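Local coordinates for tail fiber protein (Acinetobacter phage AM24, PDB 5W5P) that forms a trimeric tailspike on the phage particle and probably recognises, and may degrade, the capsular polysaccharide of its Acinetobacter baumannii host, at residues G294-D299 with N307-D312; G320-L325 with I334-E339; G344-P347 with C351-E354; I353-T358 with S365-I370. One frame throughout, in Å; residues are numbered along the deposited sequence.

Interaction 1: residues G294-D299 with N307-D312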
loop_
_atom_site.group_PDB
_atom_site.type_symbol
_atom_site.label_atom_id
_atom_site.label_comp_id
_atom_site.label_asym_id
_atom_site.label_seq_id
_atom_site.Cartn_x
_atom_site.Cartn_y
_atom_site.Cartn_z
ATOM N N GLY A 294 6.110 22.537 3.785
ATOM C CA GLY A 294 6.535 21.871 2.570
ATOM C C GLY A 294 6.863 20.412 2.809
ATOM O O GLY A 294 7.334 20.047 3.892
ATOM N N GLY A 295 6.614 19.568 1.812
ATOM C CA GLY A 295 6.886 18.149 1.947
ATOM C C GLY A 295 8.088 17.674 1.158
ATOM O O GLY A 295 9.214 18.114 1.406
ATOM N N VAL A 296 7.861 16.780 0.199
ATOM C CA VAL A 296 8.936 16.169 -0.577
ATOM C C VAL A 296 9.226 17.056 -1.780
ATOM O O VAL A 296 8.449 17.094 -2.734
ATOM C CB VAL A 296 8.572 14.749 -1.022
ATOM C CG1 VAL A 296 9.774 14.079 -1.667
ATOM C CG2 VAL A 296 8.067 13.941 0.159
ATOM N N TYR A 297 10.348 17.765 -1.740
ATOM C CA TYR A 297 10.796 18.591 -2.855
ATOM C C TYR A 297 11.951 17.868 -3.542
ATOM O O TYR A 297 13.043 17.745 -2.972
ATOM C CB TYR A 297 11.223 19.975 -2.378
ATOM C CG TYR A 297 10.102 20.983 -2.232
ATOM C CD1 TYR A 297 8.985 20.710 -1.446
ATOM C CD2 TYR A 297 10.172 22.221 -2.864
ATOM C CE1 TYR A 297 7.964 21.643 -1.299
ATOM C CE2 TYR A 297 9.162 23.156 -2.724
ATOM C CZ TYR A 297 8.061 22.863 -1.942
ATOM O OH TYR A 297 7.061 23.799 -1.804
ATOM N N LEU A 298 11.698 17.371 -4.762
ATOM C CA LEU A 298 12.713 16.750 -5.610
ATOM C C LEU A 298 12.429 17.209 -7.042
ATOM O O LEU A 298 12.005 16.439 -7.900
ATOM C CB LEU A 298 12.700 15.222 -5.493
ATOM C CG LEU A 298 12.946 14.592 -4.118
ATOM C CD1 LEU A 298 12.501 13.130 -4.104
ATOM C CD2 LEU A 298 14.411 14.719 -3.712
ATOM N N ASP A 299 12.656 18.496 -7.307
ATOM C CA ASP A 299 12.188 19.140 -8.532
ATOM C C ASP A 299 13.325 19.520 -9.479
ATOM O O ASP A 299 13.283 20.563 -10.134
ATOM C CB ASP A 299 11.343 20.367 -8.199
ATOM C CG ASP A 299 12.025 21.306 -7.218
ATOM O OD1 ASP A 299 13.097 20.949 -6.680
ATOM O OD2 ASP A 299 11.488 22.413 -6.996
ATOM N N ASN A 307 13.379 8.373 -9.244
ATOM C CA ASN A 307 13.268 6.967 -9.621
ATOM C C ASN A 307 12.532 6.255 -8.491
ATOM O O ASN A 307 13.145 5.847 -7.502
ATOM C CB ASN A 307 14.643 6.351 -9.866
ATOM C CG ASN A 307 15.220 6.722 -11.226
ATOM O OD1 ASN A 307 15.896 7.742 -11.374
ATOM N ND2 ASN A 307 14.946 5.894 -12.229
ATOM N N VAL A 308 11.212 6.113 -8.650
ATOM C CA VAL A 308 10.301 5.521 -7.668
ATOM C C VAL A 308 10.159 6.410 -6.438
ATOM O O VAL A 308 11.133 6.687 -5.729
ATOM C CB VAL A 308 10.735 4.103 -7.248
ATOM C CG1 VAL A 308 9.701 3.486 -6.308
ATOM C CG2 VAL A 308 10.926 3.236 -8.462
ATOM N N ILE A 309 8.933 6.856 -6.180
ATOM C CA ILE A 309 8.566 7.475 -4.912
ATOM C C ILE A 309 7.206 6.924 -4.511
ATOM O O ILE A 309 6.336 6.708 -5.362
ATOM C CB ILE A 309 8.553 9.019 -4.997
ATOM C CG1 ILE A 309 8.188 9.636 -3.642
ATOM C CG2 ILE A 309 7.596 9.507 -6.075
ATOM C CD1 ILE A 309 8.392 11.125 -3.575
ATOM N N ARG A 310 7.034 6.659 -3.221
ATOM C CA ARG A 310 5.743 6.261 -2.678
ATOM C C ARG A 310 5.423 7.199 -1.528
ATOM O O ARG A 310 6.274 7.431 -0.663
ATOM C CB ARG A 310 5.739 4.806 -2.186
ATOM C CG ARG A 310 6.430 3.816 -3.103
ATOM C CD ARG A 310 7.932 3.776 -2.849
ATOM N NE ARG A 310 8.503 2.489 -3.228
ATOM C CZ ARG A 310 9.806 2.258 -3.345
ATOM N NH1 ARG A 310 10.239 1.059 -3.709
ATOM N NH2 ARG A 310 10.675 3.229 -3.104
ATOM N N CYS A 311 4.212 7.749 -1.531
ATOM C CA CYS A 311 3.724 8.595 -0.444
ATOM C C CYS A 311 2.320 8.112 -0.097
ATOM O O CYS A 311 1.351 8.481 -0.768
ATOM C CB CYS A 311 3.734 10.069 -0.839
ATOM S SG CYS A 311 5.363 10.713 -1.338
ATOM N N ASP A 312 2.210 7.290 0.948
ATOM C CA ASP A 312 0.967 6.607 1.279
ATOM C C ASP A 312 0.515 6.936 2.698
ATOM O O ASP A 312 1.336 7.068 3.610
ATOM C CB ASP A 312 1.121 5.090 1.128
ATOM C CG ASP A 312 1.625 4.687 -0.249
ATOM O OD1 ASP A 312 1.369 5.431 -1.221
ATOM O OD2 ASP A 312 2.270 3.620 -0.361
#

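Interaction 2: residues G320-L325 with I334-E339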
loop_
_atom_site.group_PDB
_atom_site.type_symbol
_atom_site.label_atom_id
_atom_site.label_comp_id
_atom_site.label_asym_id
_atom_site.label_seq_id
_atom_site.Cartn_x
_atom_site.Cartn_y
_atom_site.Cartn_z
ATOM N N GLY A 320 1.486 23.165 3.475
ATOM C CA GLY A 320 1.812 23.739 2.183
ATOM C C GLY A 320 1.756 22.724 1.062
ATOM O O GLY A 320 0.877 21.856 1.027
ATOM N N VAL A 321 2.704 22.837 0.131
ATOM C CA VAL A 321 2.782 21.896 -0.980
ATOM C C VAL A 321 3.356 20.583 -0.464
ATOM O O VAL A 321 4.467 20.546 0.078
ATOM C CB VAL A 321 3.626 22.468 -2.128
ATOM C CG1 VAL A 321 3.958 21.382 -3.151
ATOM C CG2 VAL A 321 2.896 23.621 -2.792
ATOM N N PHE A 322 2.594 19.495 -0.625
ATOM C CA PHE A 322 3.026 18.210 -0.091
ATOM C C PHE A 322 4.183 17.621 -0.888
ATOM O O PHE A 322 5.026 16.911 -0.321
ATOM C CB PHE A 322 1.854 17.227 -0.058
ATOM C CG PHE A 322 2.258 15.821 0.294
ATOM C CD1 PHE A 322 2.701 15.515 1.576
ATOM C CD2 PHE A 322 2.209 14.811 -0.656
ATOM C CE1 PHE A 322 3.085 14.227 1.909
ATOM C CE2 PHE A 322 2.593 13.518 -0.336
ATOM C CZ PHE A 322 3.031 13.224 0.949
ATOM N N ALA A 323 4.238 17.884 -2.192
ATOM C CA ALA A 323 5.284 17.283 -3.015
ATOM C C ALA A 323 5.441 18.107 -4.286
ATOM O O ALA A 323 4.534 18.144 -5.124
ATOM C CB ALA A 323 4.965 15.835 -3.336
ATOM N N LYS A 324 6.590 18.754 -4.436
ATOM C CA LYS A 324 6.920 19.467 -5.657
ATOM C C LYS A 324 8.039 18.623 -6.274
ATOM O O LYS A 324 9.211 18.723 -5.900
ATOM C CB LYS A 324 7.340 20.912 -5.390
ATOM C CG LYS A 324 8.023 21.628 -6.568
ATOM C CD LYS A 324 8.443 23.094 -6.307
ATOM C CE LYS A 324 8.275 23.933 -7.558
ATOM N NZ LYS A 324 9.399 23.634 -8.487
ATOM N N LEU A 325 7.662 17.754 -7.202
ATOM C CA LEU A 325 8.572 16.791 -7.801
ATOM C C LEU A 325 8.868 17.149 -9.252
ATOM O O LEU A 325 8.076 17.818 -9.931
ATOM C CB LEU A 325 7.978 15.377 -7.737
ATOM C CG LEU A 325 7.518 14.937 -6.349
ATOM C CD1 LEU A 325 6.877 13.541 -6.393
ATOM C CD2 LEU A 325 8.679 14.958 -5.361
ATOM N N ILE A 334 -1.005 6.638 -2.391
ATOM C CA ILE A 334 -2.146 5.814 -2.010
ATOM C C ILE A 334 -2.648 6.260 -0.643
ATOM O O ILE A 334 -1.934 6.146 0.362
ATOM C CB ILE A 334 -1.797 4.318 -2.002
ATOM C CG1 ILE A 334 -1.068 3.930 -3.296
ATOM C CG2 ILE A 334 -3.050 3.472 -1.743
ATOM C CD1 ILE A 334 -0.836 2.440 -3.453
ATOM N N GLY A 335 -3.879 6.763 -0.601
ATOM C CA GLY A 335 -4.577 6.923 0.659
ATOM C C GLY A 335 -4.134 8.076 1.525
ATOM O O GLY A 335 -4.306 8.023 2.743
ATOM N N ASN A 336 -3.563 9.123 0.939
ATOM C CA ASN A 336 -3.183 10.278 1.736
ATOM C C ASN A 336 -4.419 11.031 2.221
ATOM O O ASN A 336 -5.513 10.925 1.658
ATOM C CB ASN A 336 -2.276 11.212 0.940
ATOM C CG ASN A 336 -0.887 10.645 0.763
ATOM O OD1 ASN A 336 -0.189 10.370 1.742
ATOM N ND2 ASN A 336 -0.486 10.437 -0.490
ATOM N N TYR A 337 -4.228 11.794 3.294
ATOM C CA TYR A 337 -5.277 12.591 3.919
ATOM C C TYR A 337 -4.835 14.048 3.862
ATOM O O TYR A 337 -3.935 14.461 4.604
ATOM C CB TYR A 337 -5.518 12.120 5.357
ATOM C CG TYR A 337 -6.564 12.881 6.155
ATOM C CD1 TYR A 337 -6.279 14.126 6.705
ATOM C CD2 TYR A 337 -7.817 12.329 6.403
ATOM C CE1 TYR A 337 -7.216 14.812 7.444
ATOM C CE2 TYR A 337 -8.763 13.010 7.150
ATOM C CZ TYR A 337 -8.456 14.251 7.669
ATOM O OH TYR A 337 -9.388 14.938 8.415
ATOM N N PHE A 338 -5.454 14.817 2.970
ATOM C CA PHE A 338 -5.218 16.247 2.857
ATOM C C PHE A 338 -6.438 17.004 3.363
ATOM O O PHE A 338 -7.576 16.656 3.026
ATOM C CB PHE A 338 -4.924 16.644 1.413
ATOM C CG PHE A 338 -3.756 15.928 0.809
ATOM C CD1 PHE A 338 -2.461 16.343 1.078
ATOM C CD2 PHE A 338 -3.949 14.850 -0.043
ATOM C CE1 PHE A 338 -1.375 15.690 0.514
ATOM C CE2 PHE A 338 -2.872 14.194 -0.613
ATOM C CZ PHE A 338 -1.582 14.611 -0.334
ATOM N N GLU A 339 -6.199 18.037 4.172
ATOM C CA GLU A 339 -7.289 18.809 4.766
ATOM C C GLU A 339 -6.842 20.244 4.997
ATOM O O GLU A 339 -5.915 20.484 5.777
ATOM C CB GLU A 339 -7.750 18.179 6.082
ATOM C CG GLU A 339 -8.918 18.899 6.737
ATOM C CD GLU A 339 -10.135 18.978 5.831
ATOM O OE1 GLU A 339 -10.461 17.964 5.178
ATOM O OE2 GLU A 339 -10.770 20.052 5.774
#

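Interaction 3: residues G344-P347 with C351-E354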
loop_
_atom_site.group_PDB
_atom_site.type_symbol
_atom_site.label_atom_id
_atom_site.label_comp_id
_atom_site.label_asym_id
_atom_site.label_seq_id
_atom_site.Cartn_x
_atom_site.Cartn_y
_atom_site.Cartn_z
ATOM N N GLY A 344 2.852 27.948 2.966
ATOM C CA GLY A 344 4.040 27.573 2.214
ATOM C C GLY A 344 3.989 28.108 0.796
ATOM O O GLY A 344 3.611 29.258 0.552
ATOM N N ASP A 345 4.366 27.260 -0.162
ATOM C CA ASP A 345 4.319 27.616 -1.577
ATOM C C ASP A 345 2.967 27.323 -2.220
ATOM O O ASP A 345 2.771 27.663 -3.393
ATOM C CB ASP A 345 5.420 26.879 -2.351
ATOM C CG ASP A 345 6.821 27.245 -1.880
ATOM O OD1 ASP A 345 7.002 28.353 -1.334
ATOM O OD2 ASP A 345 7.744 26.421 -2.060
ATOM N N LEU A 346 2.040 26.703 -1.488
ATOM C CA LEU A 346 0.731 26.394 -2.060
ATOM C C LEU A 346 -0.006 27.610 -2.611
ATOM O O LEU A 346 -0.604 27.486 -3.694
ATOM C CB LEU A 346 -0.137 25.667 -1.023
ATOM C CG LEU A 346 -1.212 24.736 -1.585
ATOM C CD1 LEU A 346 -1.460 23.591 -0.630
ATOM C CD2 LEU A 346 -2.506 25.488 -1.866
ATOM N N PRO A 347 -0.039 28.773 -1.949
ATOM C CA PRO A 347 -0.722 29.926 -2.561
ATOM C C PRO A 347 -0.107 30.384 -3.876
ATOM O O PRO A 347 -0.799 31.038 -4.666
ATOM C CB PRO A 347 -0.616 31.009 -1.482
ATOM C CG PRO A 347 -0.485 30.253 -0.212
ATOM C CD PRO A 347 0.351 29.060 -0.555
ATOM N N CYS A 351 -1.329 24.174 -5.919
ATOM C CA CYS A 351 -1.478 22.734 -6.045
ATOM C C CYS A 351 -0.940 22.074 -4.784
ATOM O O CYS A 351 -0.107 22.642 -4.074
ATOM C CB CYS A 351 -0.757 22.199 -7.288
ATOM S SG CYS A 351 1.046 22.245 -7.220
ATOM N N LEU A 352 -1.445 20.870 -4.506
ATOM C CA LEU A 352 -0.912 20.061 -3.421
ATOM C C LEU A 352 0.300 19.257 -3.861
ATOM O O LEU A 352 1.214 19.025 -3.060
ATOM C CB LEU A 352 -1.994 19.118 -2.895
ATOM C CG LEU A 352 -2.861 19.701 -1.783
ATOM C CD1 LEU A 352 -4.030 18.784 -1.498
ATOM C CD2 LEU A 352 -2.021 19.932 -0.523
ATOM N N ILE A 353 0.321 18.824 -5.118
ATOM C CA ILE A 353 1.421 18.044 -5.666
ATOM C C ILE A 353 1.751 18.586 -7.048
ATOM O O ILE A 353 0.853 18.832 -7.859
ATOM C CB ILE A 353 1.084 16.541 -5.744
ATOM C CG1 ILE A 353 0.926 15.959 -4.338
ATOM C CG2 ILE A 353 2.161 15.793 -6.522
ATOM C CD1 ILE A 353 0.337 14.570 -4.316
ATOM N N GLU A 354 3.034 18.792 -7.307
ATOM C CA GLU A 354 3.525 19.136 -8.628
ATOM C C GLU A 354 4.360 17.975 -9.146
ATOM O O GLU A 354 5.221 17.457 -8.428
ATOM C CB GLU A 354 4.354 20.420 -8.589
ATOM C CG GLU A 354 5.162 20.665 -9.853
ATOM C CD GLU A 354 6.036 21.900 -9.755
ATOM O OE1 GLU A 354 5.503 22.990 -9.450
ATOM O OE2 GLU A 354 7.261 21.780 -9.982
#

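Interaction 4: residues I353-T358 with S365-I370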
loop_
_atom_site.group_PDB
_atom_site.type_symbol
_atom_site.label_atom_id
_atom_site.label_comp_id
_atom_site.label_asym_id
_atom_site.label_seq_id
_atom_site.Cartn_x
_atom_site.Cartn_y
_atom_site.Cartn_z
ATOM N N ILE A 353 0.321 18.824 -5.118
ATOM C CA ILE A 353 1.421 18.044 -5.666
ATOM C C ILE A 353 1.751 18.586 -7.048
ATOM O O ILE A 353 0.853 18.832 -7.859
ATOM C CB ILE A 353 1.084 16.541 -5.744
ATOM C CG1 ILE A 353 0.926 15.959 -4.338
ATOM C CG2 ILE A 353 2.161 15.793 -6.522
ATOM C CD1 ILE A 353 0.337 14.570 -4.316
ATOM N N GLU A 354 3.034 18.792 -7.307
ATOM C CA GLU A 354 3.525 19.136 -8.628
ATOM C C GLU A 354 4.360 17.975 -9.146
ATOM O O GLU A 354 5.221 17.457 -8.428
ATOM C CB GLU A 354 4.354 20.420 -8.589
ATOM C CG GLU A 354 5.162 20.665 -9.853
ATOM C CD GLU A 354 6.036 21.900 -9.755
ATOM O OE1 GLU A 354 5.503 22.990 -9.450
ATOM O OE2 GLU A 354 7.261 21.780 -9.982
ATOM N N LEU A 355 4.084 17.553 -10.376
ATOM C CA LEU A 355 4.854 16.528 -11.061
ATOM C C LEU A 355 5.455 17.118 -12.328
ATOM O O LEU A 355 5.129 18.235 -12.741
ATOM C CB LEU A 355 3.986 15.307 -11.409
ATOM C CG LEU A 355 3.204 14.651 -10.267
ATOM C CD1 LEU A 355 2.338 13.500 -10.782
ATOM C CD2 LEU A 355 4.142 14.182 -9.140
ATOM N N GLY A 356 6.349 16.354 -12.946
ATOM C CA GLY A 356 6.817 16.704 -14.267
ATOM C C GLY A 356 5.833 16.284 -15.341
ATOM O O GLY A 356 5.173 15.251 -15.241
ATOM N N LYS A 357 5.738 17.097 -16.391
ATOM C CA LYS A 357 6.573 18.278 -16.570
ATOM C C LYS A 357 5.896 19.541 -16.054
ATOM O O LYS A 357 4.698 19.751 -16.258
ATOM C CB LYS A 357 6.929 18.449 -18.054
ATOM C CG LYS A 357 7.019 19.896 -18.536
ATOM C CD LYS A 357 7.219 19.974 -20.043
ATOM C CE LYS A 357 8.589 19.465 -20.461
ATOM N NZ LYS A 357 9.688 20.397 -20.074
ATOM N N THR A 358 6.680 20.384 -15.386
ATOM C CA THR A 358 6.237 21.712 -14.976
ATOM C C THR A 358 7.420 22.650 -15.156
ATOM O O THR A 358 8.445 22.496 -14.485
ATOM C CB THR A 358 5.733 21.722 -13.532
ATOM O OG1 THR A 358 4.602 20.849 -13.416
ATOM C CG2 THR A 358 5.315 23.128 -13.124
ATOM N N SER A 365 6.357 9.513 -15.973
ATOM C CA SER A 365 5.992 8.289 -16.687
ATOM C C SER A 365 5.679 7.193 -15.677
ATOM O O SER A 365 6.596 6.644 -15.061
ATOM C CB SER A 365 7.111 7.861 -17.632
ATOM O OG SER A 365 6.664 6.841 -18.502
ATOM N N GLY A 366 4.398 6.862 -15.536
ATOM C CA GLY A 366 3.981 5.820 -14.618
ATOM C C GLY A 366 3.753 6.319 -13.206
ATOM O O GLY A 366 4.588 6.102 -12.326
ATOM N N VAL A 367 2.629 7.003 -12.983
ATOM C CA VAL A 367 2.266 7.551 -11.680
ATOM C C VAL A 367 0.800 7.237 -11.423
ATOM O O VAL A 367 -0.047 7.452 -12.296
ATOM C CB VAL A 367 2.512 9.076 -11.602
ATOM C CG1 VAL A 367 2.309 9.583 -10.179
ATOM C CG2 VAL A 367 3.902 9.431 -12.105
ATOM N N THR A 368 0.496 6.727 -10.228
ATOM C CA THR A 368 -0.858 6.295 -9.899
ATOM C C THR A 368 -1.295 6.893 -8.572
ATOM O O THR A 368 -0.585 6.770 -7.569
ATOM C CB THR A 368 -0.949 4.767 -9.840
ATOM O OG1 THR A 368 -0.328 4.207 -11.002
ATOM C CG2 THR A 368 -2.405 4.321 -9.787
ATOM N N PHE A 369 -2.471 7.524 -8.569
ATOM C CA PHE A 369 -3.090 8.089 -7.372
ATOM C C PHE A 369 -4.326 7.271 -7.026
ATOM O O PHE A 369 -5.273 7.220 -7.814
ATOM C CB PHE A 369 -3.478 9.550 -7.590
ATOM C CG PHE A 369 -2.314 10.452 -7.846
ATOM C CD1 PHE A 369 -1.781 10.572 -9.121
ATOM C CD2 PHE A 369 -1.748 11.182 -6.811
ATOM C CE1 PHE A 369 -0.706 11.403 -9.361
ATOM C CE2 PHE A 369 -0.671 12.021 -7.044
ATOM C CZ PHE A 369 -0.150 12.133 -8.321
ATOM N N ILE A 370 -4.323 6.646 -5.850
ATOM C CA ILE A 370 -5.413 5.778 -5.418
ATOM C C ILE A 370 -5.883 6.227 -4.041
ATOM O O ILE A 370 -5.083 6.297 -3.102
ATOM C CB ILE A 370 -4.989 4.300 -5.382
ATOM C CG1 ILE A 370 -4.425 3.873 -6.741
ATOM C CG2 ILE A 370 -6.164 3.420 -4.978
ATOM C CD1 ILE A 370 -3.792 2.514 -6.730
#

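Interaction 1: residues G294-D299 with N307-D312
V296 and C311 mark the closest approach of the two backbones, with V296 CA and C311 CA 9.2 Å apart; strands 294-298 and 308-310 run roughly antiparallel, but each belongs to a different wall of the fold, so side chains alone bridge the gap. The central touch is between two methyl groups, V296 CG1 and I309 CD1, at 3.8 Å. I309 reaches across fully extended, its CG1 trans to the backbone N (chi1 -179°) and CD1 carried on in the same line (chi2 170°), which places the methyl beside the valine rather than head-on. The two side chains slide past each other in opposite directions. The other branch of V296 serves a second neighbour: CG2 lies 4.5 Å from C311 SG, a looser apolar contact. V284, V282 and F322 continue this apolar interior, touching V296, I309 and C311 respectively. On the outer side of strand 294-298 Y297 makes a cation-pi contact with R272; D299, just beyond the strand, forms a salt bridge with K324. Facing the other way, R310 packs on G313 of the second subunit. Small apolar residues meeting across a closed interior, with Y297 and R310 turned outward, are characteristic of the parallel beta-helix that forms the shaft of phage tailspikes.

Interaction 2: residues G320-L325 with I334-E339
F322 and F338 meet as an offset edge-to-face pair, the edge of F338 directed toward the face of F322, with ring centroids 5.4 Å apart and planes at 72°. The leading atom is F338 CE1, which lies 3.6 Å from both F322 CB and F322 CG, near the root of the ring. F338 CZ comes next, 3.8 Å from F322 CD2. The side chains cross at about a right angle. F322 points its CB toward 334-339, and with CG trans to the backbone N (chi1 172°) its ring extends into the interior. N336 adds a looser touch, its ND2 4.4 Å from F322 CE2. That amide is occupied elsewhere: ND2 donates to the carbonyl of C311, while OD1 accepts from the backbone N of N314, so both ends of the group are held and its rotation beside the ring is fixed. In the next shell W316 meets F322 edge-to-face, and F338 lies nearly parallel to the ring of F374, extending the aromatic cluster. Behind F322 the backbone bonds to V296 and L352 tie it to the preceding and following coils. On the opposite side of its strand from F338, Y337 packs on V308 of the third subunit. The pair thus spans the interior between strand 321-328, flanked by strands 294-298 and 353-354, and strand 331-339, which lies beside strand 365-375.

Interaction 3: residues G344-P347 with C351-E354
L346 lies against the backbone and side chain at the start of 351-354, where L346 CA and C351 CA are 5.8 Å apart. Two kinds of contact make up the interface. The first sets an aliphatic branch point against a carbonyl: L346 CG is 3.4 Å from C351 O, and its methyl CD1 is 3.8 Å from the same oxygen. C351 takes part through its main chain only, since its CB points away from 344-347 and its side chain makes no contact there. The second kind is purely apolar. L346 CD1 meets L352 CD2 at 3.7 Å, the two leucines crossing obliquely and touching by one methyl each. L346 gets there with CG trans to the backbone N (chi1 -153°); chi2, at 149°, departs from a staggered value. Polar interactions lie outside this pairing. D345 accepts a hydrogen bond from the hydroxyl of Y297, which ties the loop before helix 346-349 to strand 294-298, and L352 shares a backbone hydrogen bond with F322. Around the leucines, V321 and Y380 touch L346, while F338, F374 and Y386 touch L352. The contact therefore joins the short helix 346-349, in the connection between strands 331-339 and 353-354, to the residues leading into the latter strand. With only van der Waals contacts across the pair, its stability probably rests on shape fit and burial, helped by the short connection, while directional anchoring comes from neighbours such as Y297.

Interaction 4: residues I353-T358 with S365-I370
The F369 ring is met at its edge by two methyl groups from the segment 353-358, L355 CD1 and I353 CD1, while the rings of F333 and F408 stack on it. Those two phenylalanines come from the strands that flank 365-375, so F369 is the middle member of an aromatic stack running from coil to coil, an internal stack of the kind found in parallel beta-helices. At the edge, L355 CD1 lies in the ring plane, 3.8 Å from F369 CZ and 4.0 Å from F369 CE1. The two side chains advance from opposite directions. I353 instead slides past the phenylalanine, its CD1 coming within 3.9 Å of F369 CE2. L355 CD1 also bridges to V367, whose CG1 is 4.0 Å away; that branch reaches inward because it stands trans to the backbone N (chi1 -172°). The backbones themselves remain apart, L355 CA and V367 CA being separated by 9.4 Å. V389 touches both L355 and F369, closing the apolar group on the side of the next coil. The other side of strand 365-370 faces partner chains: I370 packs on I370 of the second subunit and on T332 of the third. After strand 353-354 the loop passes through a cis peptide between G356 and K357, and the turn is closed by T358 OG1 donating to L355 O at 2.8 Å, nearly in line with the carbonyl bond (173°).

All four contacts are buried and mainly apolar, yet they differ in place. Interactions 1, 2 and 4 span the interior in successive coils, passing from aliphatic methyls to a phenylalanine pair to methyls at a ring edge; 1 and 4 reach the wall of 306-310 and 365-370, interaction 2 the part of strand 331-339 past its break. Interaction 3, whose touching residues are buried though G344 and P347 beside them are exposed, is centred about 20 Å from the chain centre, where a short helix packs beside the lead into strand 353-354. Polar bonds knit neighbours: C311 with N336 between interactions 1 and 2, and A323 and L325 with E354, shared by interactions 3 and 4.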